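Local coordinates for putative restriction endonuclease domain-containing protein (Anabaena variabilis, PDB 3OT2) that is of unknown function but is probably a nuclease of the PD-(D/E)XK restriction endonuclease-like type, at residues T123-G137 against Q145-E157. Sequence-based numbering, arbitrary orientation. Where two conformers were deposited one is given.
With EDO (1,2-ethanediol), chain K; EDO (1,2-ethanediol), chain G.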
ATOM      1  N   THR A 123      -1.703  -4.546  -4.103  1.00 31.07           N
ATOM      2  CA  THR A 123      -2.301  -4.210  -2.798  1.00 31.38           C
ATOM      3  C   THR A 123      -3.778  -4.606  -2.811  1.00 31.40           C
ATOM      4  O   THR A 123      -4.221  -5.251  -1.867  1.00 30.58           O
ATOM      5  CB  THR A 123      -2.078  -2.734  -2.455  1.00 35.79           C
ATOM      6  OG1 THR A 123      -0.676  -2.550  -2.391  1.00 37.41           O
ATOM      7  CG2 THR A 123      -2.654  -2.372  -1.115  1.00 33.13           C
ATOM      8  N   LYS A 124      -4.507  -4.285  -3.898  1.00 29.23           N
ATOM      9  CA  LYS A 124      -5.915  -4.688  -4.034  1.00 28.89           C
ATOM     10  C   LYS A 124      -6.042  -6.221  -3.962  1.00 32.03           C
ATOM     11  O   LYS A 124      -6.955  -6.720  -3.312  1.00 31.79           O
ATOM     12  CB  LYS A 124      -6.513  -4.207  -5.358  1.00 29.78           C
ATOM     13  CG  LYS A 124      -6.719  -2.711  -5.485  1.00 39.75           C
ATOM     14  CD  LYS A 124      -7.291  -2.450  -6.853  1.00 39.03           C
ATOM     15  CE  LYS A 124      -7.406  -0.995  -7.130  1.00 45.46           C
ATOM     16  NZ  LYS A 124      -8.103  -0.759  -8.421  1.00 38.24           N
ATOM     17  N   ASN A 125      -5.155  -6.954  -4.654  1.00 28.80           N
ATOM     18  CA  ASN A 125      -5.170  -8.426  -4.656  1.00 28.04           C
ATOM     19  C   ASN A 125      -4.946  -8.985  -3.254  1.00 31.40           C
ATOM     20  O   ASN A 125      -5.666  -9.898  -2.847  1.00 29.62           O
ATOM     21  CB  ASN A 125      -4.126  -8.994  -5.636  1.00 27.28           C
ATOM     22  CG  ASN A 125      -4.555  -8.887  -7.084  1.00 36.23           C
ATOM     23  OD1 ASN A 125      -5.733  -8.637  -7.407  1.00 32.44           O
ATOM     24  ND2 ASN A 125      -3.617  -9.088  -7.993  1.00 32.25           N
ATOM     25  N   ILE A 126      -4.001  -8.411  -2.496  1.00 28.54           N
ATOM     26  CA  ILE A 126      -3.732  -8.852  -1.129  1.00 26.60           C
ATOM     27  C   ILE A 126      -4.959  -8.562  -0.275  1.00 29.42           C
ATOM     28  O   ILE A 126      -5.396  -9.432   0.480  1.00 28.37           O
ATOM     29  CB  ILE A 126      -2.437  -8.227  -0.537  1.00 28.47           C
ATOM     30  CG1 ILE A 126      -1.175  -8.798  -1.240  1.00 27.99           C
ATOM     31  CG2 ILE A 126      -2.364  -8.475   0.984  1.00 28.22           C
ATOM     32  CD1 ILE A 126       0.131  -8.043  -0.965  1.00 28.17           C
ATOM     33  N   LEU A 127      -5.547  -7.362  -0.410  1.00 27.44           N
ATOM     34  CA  LEU A 127      -6.707  -7.029   0.417  1.00 26.80           C
ATOM     35  C   LEU A 127      -7.917  -7.913   0.072  1.00 29.97           C
ATOM     36  O   LEU A 127      -8.682  -8.253   0.976  1.00 29.84           O
ATOM     37  CB  LEU A 127      -7.037  -5.533   0.337  1.00 27.21           C
ATOM     38  CG  LEU A 127      -5.937  -4.596   0.888  1.00 29.31           C
ATOM     39  CD1 LEU A 127      -6.197  -3.163   0.474  1.00 28.90           C
ATOM     40  CD2 LEU A 127      -5.777  -4.719   2.415  1.00 30.84           C
ATOM     41  N   HIS A 128      -8.061  -8.325  -1.204  1.00 28.10           N
ATOM     42  CA  HIS A 128      -9.139  -9.230  -1.657  1.00 29.21           C
ATOM     43  C   HIS A 128      -8.923 -10.618  -1.013  1.00 32.59           C
ATOM     44  O   HIS A 128      -9.887 -11.227  -0.561  1.00 32.50           O
ATOM     45  CB  HIS A 128      -9.185  -9.314  -3.200  1.00 30.99           C
ATOM     46  CG  HIS A 128     -10.244 -10.235  -3.736  1.00 34.87           C
ATOM     47  ND1 HIS A 128     -11.562  -9.843  -3.802  1.00 38.05           N
ATOM     48  CD2 HIS A 128     -10.135 -11.498  -4.216  1.00 35.75           C
ATOM     49  CE1 HIS A 128     -12.224 -10.878  -4.296  1.00 37.80           C
ATOM     50  NE2 HIS A 128     -11.402 -11.899  -4.565  1.00 37.17           N
ATOM     51  N   CYS A 129      -7.659 -11.087  -0.916  1.00 29.01           N
ATOM     52  CA  CYS A 129      -7.327 -12.355  -0.233  1.00 28.24           C
ATOM     53  C   CYS A 129      -7.808 -12.335   1.218  1.00 30.04           C
ATOM     54  O   CYS A 129      -8.465 -13.285   1.665  1.00 29.22           O
ATOM     55  CB  CYS A 129      -5.828 -12.629  -0.300  1.00 27.46           C
ATOM     56  SG  CYS A 129      -5.252 -13.127  -1.927  1.00 32.45           S
ATOM     57  N   LEU A 130      -7.480 -11.255   1.952  0.50 26.07           N
ATOM     58  CA  LEU A 130      -7.857 -11.083   3.358  0.50 26.76           C
ATOM     59  C   LEU A 130      -9.371 -11.086   3.538  0.50 32.83           C
ATOM     60  O   LEU A 130      -9.861 -11.600   4.544  0.50 33.45           O
ATOM     61  CB  LEU A 130      -7.271  -9.790   3.945  0.50 26.45           C
ATOM     62  CG  LEU A 130      -5.745  -9.684   4.025  0.50 30.10           C
ATOM     63  CD1 LEU A 130      -5.339  -8.273   4.405  0.50 30.47           C
ATOM     64  CD2 LEU A 130      -5.152 -10.687   5.014  0.50 31.70           C
ATOM     65  N   LYS A 131     -10.107 -10.553   2.547  1.00 29.54           N
ATOM     66  CA  LYS A 131     -11.576 -10.502   2.555  0.50 30.65           C
ATOM     67  C   LYS A 131     -12.170 -11.926   2.441  1.00 35.30           C
ATOM     68  O   LYS A 131     -13.316 -12.155   2.833  1.00 35.67           O
ATOM     69  CB  LYS A 131     -12.061  -9.599   1.394  0.50 33.21           C
ATOM     70  CG  LYS A 131     -13.579  -9.409   1.296  0.50 33.15           C
ATOM     71  CD  LYS A 131     -13.978  -8.582   0.084  0.50 40.55           C
ATOM     72  CE  LYS A 131     -15.475  -8.369   0.069  0.50 46.67           C
ATOM     73  NZ  LYS A 131     -15.886  -7.459  -1.030  0.50 60.93           N
ATOM     74  N   HIS A 132     -11.385 -12.886   1.894  1.00 30.81           N
ATOM     75  CA  HIS A 132     -11.892 -14.239   1.677  1.00 31.42           C
ATOM     76  C   HIS A 132     -11.172 -15.309   2.501  1.00 36.33           C
ATOM     77  O   HIS A 132     -11.209 -16.482   2.140  1.00 35.79           O
ATOM     78  CB  HIS A 132     -11.884 -14.548   0.172  1.00 31.74           C
ATOM     79  CG  HIS A 132     -12.886 -13.693  -0.545  1.00 35.71           C
ATOM     80  ND1 HIS A 132     -14.238 -14.028  -0.569  1.00 38.06           N
ATOM     81  CD2 HIS A 132     -12.729 -12.487  -1.140  1.00 37.29           C
ATOM     82  CE1 HIS A 132     -14.844 -13.045  -1.217  1.00 38.21           C
ATOM     83  NE2 HIS A 132     -13.983 -12.092  -1.579  1.00 38.22           N
ATOM     84  N   GLY A 133     -10.590 -14.902   3.629  1.00 35.15           N
ATOM     85  CA  GLY A 133      -9.995 -15.828   4.588  1.00 35.68           C
ATOM     86  C   GLY A 133      -8.493 -15.930   4.722  1.00 36.00           C
ATOM     87  O   GLY A 133      -8.019 -16.691   5.563  1.00 35.81           O
ATOM     88  N   THR A 134      -7.715 -15.215   3.894  1.00 31.03           N
ATOM     89  CA  THR A 134      -6.252 -15.296   3.996  1.00 27.28           C
ATOM     90  C   THR A 134      -5.823 -14.789   5.381  1.00 29.97           C
ATOM     91  O   THR A 134      -6.355 -13.796   5.874  1.00 29.19           O
ATOM     92  CB  THR A 134      -5.605 -14.543   2.841  1.00 29.12           C
ATOM     93  OG1 THR A 134      -5.989 -15.198   1.626  1.00 28.50           O
ATOM     94  CG2 THR A 134      -4.079 -14.491   2.930  1.00 25.56           C
ATOM     95  N   GLN A 135      -4.888 -15.510   6.023  1.00 27.07           N
ATOM     96  CA  GLN A 135      -4.400 -15.138   7.346  1.00 27.98           C
ATOM     97  C   GLN A 135      -3.416 -14.001   7.247  1.00 28.50           C
ATOM     98  O   GLN A 135      -3.384 -13.156   8.130  1.00 29.39           O
ATOM     99  CB  GLN A 135      -3.714 -16.324   8.061  1.00 29.89           C
ATOM    100  CG  GLN A 135      -4.526 -17.624   8.109  1.00 32.42           C
ATOM    101  CD  GLN A 135      -3.771 -18.731   8.820  1.00 42.34           C
ATOM    102  OE1 GLN A 135      -2.960 -18.497   9.738  1.00 40.51           O
ATOM    103  NE2 GLN A 135      -4.063 -19.985   8.445  1.00 33.36           N
HETATM  104  N   MSE A 136      -2.555 -14.011   6.228  1.00 24.56           N
HETATM  105  CA  MSE A 136      -1.525 -12.980   6.106  1.00 22.68           C
HETATM  106  C   MSE A 136      -1.145 -12.728   4.665  1.00 28.01           C
HETATM  107  O   MSE A 136      -1.084 -13.649   3.852  1.00 25.88           O
HETATM  108  CB  MSE A 136      -0.249 -13.389   6.900  1.00 22.80           C
HETATM  109  CG  MSE A 136       0.852 -12.300   6.865  1.00 25.14           C
HETATM  110 SE   MSE A 136       2.401 -12.777   7.927  0.75 27.52          SE
HETATM  111  CE  MSE A 136       1.687 -12.424   9.705  1.00 25.72           C
ATOM    112  N   GLY A 137      -0.837 -11.471   4.384  1.00 25.04           N
ATOM    113  CA  GLY A 137      -0.287 -11.051   3.108  1.00 24.24           C
ATOM    114  C   GLY A 137       1.066 -10.410   3.327  1.00 28.34           C
ATOM    115  O   GLY A 137       1.267  -9.703   4.317  1.00 27.17           O
ATOM    116  N   GLN A 145      13.866  -2.596  -0.121  1.00 35.04           N
ATOM    117  CA  GLN A 145      14.220  -3.601   0.915  1.00 32.96           C
ATOM    118  C   GLN A 145      13.213  -3.502   2.073  1.00 36.12           C
ATOM    119  O   GLN A 145      13.561  -3.362   3.246  1.00 35.18           O
ATOM    120  CB  GLN A 145      15.673  -3.430   1.391  1.00 35.18           C
ATOM    121  CG  GLN A 145      16.681  -3.704   0.265  1.00 42.82           C
ATOM    122  CD  GLN A 145      18.114  -3.499   0.680  1.00 60.71           C
ATOM    123  OE1 GLN A 145      18.542  -3.894   1.761  1.00 60.56           O
ATOM    124  NE2 GLN A 145      18.901  -2.934  -0.204  1.00 52.98           N
ATOM    125  N   THR A 146      11.934  -3.542   1.707  1.00 32.70           N
ATOM    126  CA  THR A 146      10.838  -3.376   2.623  1.00 31.74           C
ATOM    127  C   THR A 146       9.839  -4.493   2.438  1.00 34.08           C
ATOM    128  O   THR A 146       9.653  -4.997   1.327  1.00 32.03           O
ATOM    129  CB  THR A 146      10.172  -1.987   2.358  1.00 38.63           C
ATOM    130  OG1 THR A 146      11.104  -0.950   2.680  1.00 39.97           O
ATOM    131  CG2 THR A 146       8.857  -1.773   3.155  1.00 35.53           C
ATOM    132  N   VAL A 147       9.216  -4.890   3.543  1.00 29.88           N
ATOM    133  CA  VAL A 147       8.105  -5.829   3.509  1.00 27.96           C
ATOM    134  C   VAL A 147       6.908  -5.176   4.206  1.00 31.10           C
ATOM    135  O   VAL A 147       7.024  -4.738   5.356  1.00 30.92           O
ATOM    136  CB  VAL A 147       8.403  -7.242   4.081  1.00 28.94           C
ATOM    137  CG1 VAL A 147       7.186  -8.150   3.897  1.00 27.58           C
ATOM    138  CG2 VAL A 147       9.635  -7.861   3.405  1.00 28.64           C
ATOM    139  N   PHE A 148       5.760  -5.124   3.511  1.00 27.02           N
ATOM    140  CA  PHE A 148       4.500  -4.710   4.125  1.00 26.67           C
ATOM    141  C   PHE A 148       3.788  -5.968   4.534  1.00 30.54           C
ATOM    142  O   PHE A 148       3.700  -6.910   3.733  1.00 29.00           O
ATOM    143  CB  PHE A 148       3.621  -3.877   3.184  1.00 29.01           C
ATOM    144  CG  PHE A 148       4.152  -2.511   2.829  1.00 33.43           C
ATOM    145  CD1 PHE A 148       4.161  -1.488   3.765  1.00 37.71           C
ATOM    146  CD2 PHE A 148       4.639  -2.248   1.556  1.00 38.37           C
ATOM    147  CE1 PHE A 148       4.627  -0.207   3.426  1.00 40.05           C
ATOM    148  CE2 PHE A 148       5.079  -0.955   1.210  1.00 42.82           C
ATOM    149  CZ  PHE A 148       5.067   0.050   2.151  1.00 40.15           C
ATOM    150  N   VAL A 149       3.317  -6.014   5.775  1.00 27.40           N
ATOM    151  CA  VAL A 149       2.604  -7.169   6.333  1.00 25.27           C
ATOM    152  C   VAL A 149       1.132  -6.792   6.510  1.00 28.88           C
ATOM    153  O   VAL A 149       0.807  -5.813   7.191  1.00 28.01           O
ATOM    154  CB  VAL A 149       3.259  -7.662   7.648  1.00 28.29           C
ATOM    155  CG1 VAL A 149       2.363  -8.685   8.360  1.00 28.25           C
ATOM    156  CG2 VAL A 149       4.640  -8.262   7.376  1.00 28.42           C
ATOM    157  N   TYR A 150       0.251  -7.603   5.920  1.00 25.67           N
ATOM    158  CA  TYR A 150      -1.190  -7.426   5.940  1.00 25.45           C
ATOM    159  C   TYR A 150      -1.883  -8.550   6.727  1.00 29.99           C
ATOM    160  O   TYR A 150      -1.685  -9.708   6.405  1.00 29.14           O
ATOM    161  CB  TYR A 150      -1.707  -7.440   4.493  1.00 26.03           C
ATOM    162  CG  TYR A 150      -1.263  -6.262   3.660  1.00 27.68           C
ATOM    163  CD1 TYR A 150      -0.038  -6.271   2.995  1.00 29.16           C
ATOM    164  CD2 TYR A 150      -2.078  -5.146   3.512  1.00 28.93           C
ATOM    165  CE1 TYR A 150       0.362  -5.192   2.208  1.00 29.70           C
ATOM    166  CE2 TYR A 150      -1.683  -4.059   2.731  1.00 30.87           C
ATOM    167  CZ  TYR A 150      -0.458  -4.082   2.093  1.00 33.84           C
ATOM    168  OH  TYR A 150      -0.088  -3.000   1.337  1.00 36.95           O
ATOM    169  N   ARG A 151      -2.687  -8.188   7.743  1.00 28.50           N
ATOM    170  CA  ARG A 151      -3.469  -9.120   8.557  0.50 29.40           C
ATOM    171  C   ARG A 151      -4.923  -8.665   8.539  1.00 33.50           C
ATOM    172  O   ARG A 151      -5.163  -7.450   8.413  1.00 32.69           O
ATOM    173  CB  ARG A 151      -2.944  -9.188   9.996  0.50 32.41           C
ATOM    174  CG  ARG A 151      -1.561  -9.806  10.156  0.50 41.17           C
ATOM    175  CD  ARG A 151      -1.184  -9.630  11.598  0.50 47.56           C
ATOM    176  NE  ARG A 151      -0.106 -10.491  12.040  0.50 45.47           N
ATOM    177  CZ  ARG A 151       1.076 -10.069  12.489  0.50 49.79           C
ATOM    178  NH1 ARG A 151       1.375  -8.772  12.484  0.50 29.13           N
ATOM    179  NH2 ARG A 151       1.968 -10.938  12.945  0.50 29.38           N
ATOM    180  N   PRO A 152      -5.921  -9.577   8.618  1.00 32.25           N
ATOM    181  CA  PRO A 152      -7.318  -9.113   8.567  1.00 32.20           C
ATOM    182  C   PRO A 152      -7.647  -8.123   9.675  1.00 34.46           C
ATOM    183  O   PRO A 152      -7.253  -8.317  10.823  1.00 33.57           O
ATOM    184  CB  PRO A 152      -8.131 -10.407   8.734  1.00 33.74           C
ATOM    185  CG  PRO A 152      -7.227 -11.479   8.349  1.00 37.76           C
ATOM    186  CD  PRO A 152      -5.873 -11.055   8.773  1.00 33.33           C
ATOM    187  N   GLN A 153      -8.326  -7.027   9.296  1.00 31.61           N
ATOM    188  CA  GLN A 153      -8.811  -5.964  10.173  1.00 33.84           C
ATOM    189  C   GLN A 153      -7.677  -5.287  10.975  1.00 38.82           C
ATOM    190  O   GLN A 153      -7.929  -4.705  12.023  1.00 40.35           O
ATOM    191  CB  GLN A 153      -9.908  -6.492  11.131  1.00 36.84           C
ATOM    192  CG  GLN A 153     -11.282  -6.662  10.490  1.00 56.46           C
ATOM    193  CD  GLN A 153     -11.382  -7.934   9.693  1.00 78.97           C
ATOM    194  OE1 GLN A 153     -11.304  -9.049  10.230  1.00 74.71           O
ATOM    195  NE2 GLN A 153     -11.538  -7.790   8.387  1.00 76.16           N
ATOM    196  N   GLN A 154      -6.454  -5.315  10.462  1.00 32.85           N
ATOM    197  CA  GLN A 154      -5.332  -4.658  11.143  1.00 33.03           C
ATOM    198  C   GLN A 154      -4.664  -3.694  10.197  1.00 32.86           C
ATOM    199  O   GLN A 154      -4.569  -3.983   9.015  1.00 31.51           O
ATOM    200  CB  GLN A 154      -4.313  -5.709  11.638  1.00 34.10           C
ATOM    201  CG  GLN A 154      -4.776  -6.457  12.900  1.00 52.35           C
ATOM    202  CD  GLN A 154      -3.719  -7.397  13.452  1.00 69.81           C
ATOM    203  OE1 GLN A 154      -3.981  -8.583  13.707  1.00 63.49           O
ATOM    204  NE2 GLN A 154      -2.495  -6.895  13.672  1.00 58.88           N
ATOM    205  N   GLU A 155      -4.161  -2.566  10.709  1.00 28.53           N
ATOM    206  CA  GLU A 155      -3.400  -1.580   9.939  1.00 27.86           C
ATOM    207  C   GLU A 155      -2.199  -2.271   9.308  1.00 33.48           C
ATOM    208  O   GLU A 155      -1.645  -3.202   9.911  1.00 32.67           O
ATOM    209  CB  GLU A 155      -2.928  -0.465  10.896  1.00 30.61           C
ATOM    210  CG  GLU A 155      -2.252   0.726  10.256  1.00 43.40           C
ATOM    211  CD  GLU A 155      -1.982   1.855  11.236  1.00 67.49           C
ATOM    212  OE1 GLU A 155      -2.732   1.988  12.231  1.00 54.79           O
ATOM    213  OE2 GLU A 155      -1.015   2.614  11.003  1.00 71.27           O
ATOM    214  N   THR A 156      -1.809  -1.853   8.088  1.00 31.27           N
ATOM    215  CA  THR A 156      -0.638  -2.420   7.398  1.00 30.63           C
ATOM    216  C   THR A 156       0.589  -2.204   8.292  1.00 33.87           C
ATOM    217  O   THR A 156       0.709  -1.138   8.911  1.00 32.66           O
ATOM    218  CB  THR A 156      -0.461  -1.748   6.011  1.00 32.28           C
ATOM    219  OG1 THR A 156      -1.666  -1.878   5.270  1.00 32.19           O
ATOM    220  CG2 THR A 156       0.709  -2.330   5.208  1.00 31.25           C
ATOM    221  N   GLU A 157       1.472  -3.209   8.386  1.00 30.13           N
ATOM    222  CA  GLU A 157       2.704  -3.091   9.195  1.00 30.96           C
ATOM    223  C   GLU A 157       3.905  -3.027   8.278  1.00 33.68           C
ATOM    224  O   GLU A 157       3.908  -3.681   7.239  1.00 33.43           O
ATOM    225  CB  GLU A 157       2.835  -4.265  10.160  1.00 32.44           C
ATOM    226  CG  GLU A 157       1.892  -4.164  11.336  1.00 45.04           C
ATOM    227  CD  GLU A 157       1.953  -5.306  12.331  1.00 66.58           C
ATOM    228  OE1 GLU A 157       2.727  -6.264  12.108  1.00 54.98           O
ATOM    229  OE2 GLU A 157       1.169  -5.272  13.307  1.00 65.50           O
TER
HETATM  230  C1  EDO K 193       0.977  -0.244  -0.316  1.00 46.55           C
HETATM  231  O1  EDO K 193       1.574  -0.893  -1.434  1.00 41.78           O
HETATM  232  C2  EDO K 193      -0.249   0.549  -0.783  1.00 47.85           C
HETATM  233  O2  EDO K 193       0.152   1.638  -1.616  1.00 47.84           O
HETATM  234  C1  EDO G 192      -6.270  -3.183 -10.809  1.00 51.78           C
HETATM  235  O1  EDO G 192      -6.122  -1.900 -10.176  1.00 52.64           O
HETATM  236  C2  EDO G 192      -7.732  -3.607 -10.746  1.00 53.13           C
HETATM  237  O2  EDO G 192      -8.349  -3.539 -12.046  1.00 63.37           O
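Tyr150 lies along one flank of helix 119-131, where Thr123, Ile126, Leu127 and Leu130, on the helix face turned to the hairpin, meet it between CB and the hydroxyl. Ile126 sends CG2 across the root of the ring, 3.6 Å from Tyr150 CG; this methyl stands anti to the backbone N, while CG1 takes the other branch (chi1 -69°). In the conformer given, Leu130 CD1 crosses at about a right angle to reach Tyr150 CB at 3.7 Å; Leu127 CD2 meets the CD2 side of the ring obliquely, and Thr123 CG2 lies 3.6 Å from Tyr150 OH. Thr156 CG2 sits above one ring face, toward its rim. Cut back to an alanine, this position is likely to leave a gap between helix and sheet, with Leu127 CD2 and Thr123 CG2 losing their partner and Ile126 CG2 the ring carbons. The other branch of that Leu130 conformer, CD2, rests on the Pro152 ring. The backbone of Tyr150 pairs with Gly137 through two nearly straight hydrogen bonds, Gly137 N to Tyr150 O and Tyr150 N to Gly137 O, each 2.8 Å. On the other sheet face, selenomethionine Met136 runs alongside Arg151, its chain bent at chi3 (-76°); in the Arg151 conformer given, CE lies over one guanidinium face, 3.5 Å from Arg151 NE, and Arg151 NH1 forms a salt bridge with Glu157 OE1. The arrangement joins a helix to the antiparallel hairpin of strands 136-141 and 146-150, within a mixed-sheet alpha/beta core consistent with the PD-(D/E)XK nuclease fold.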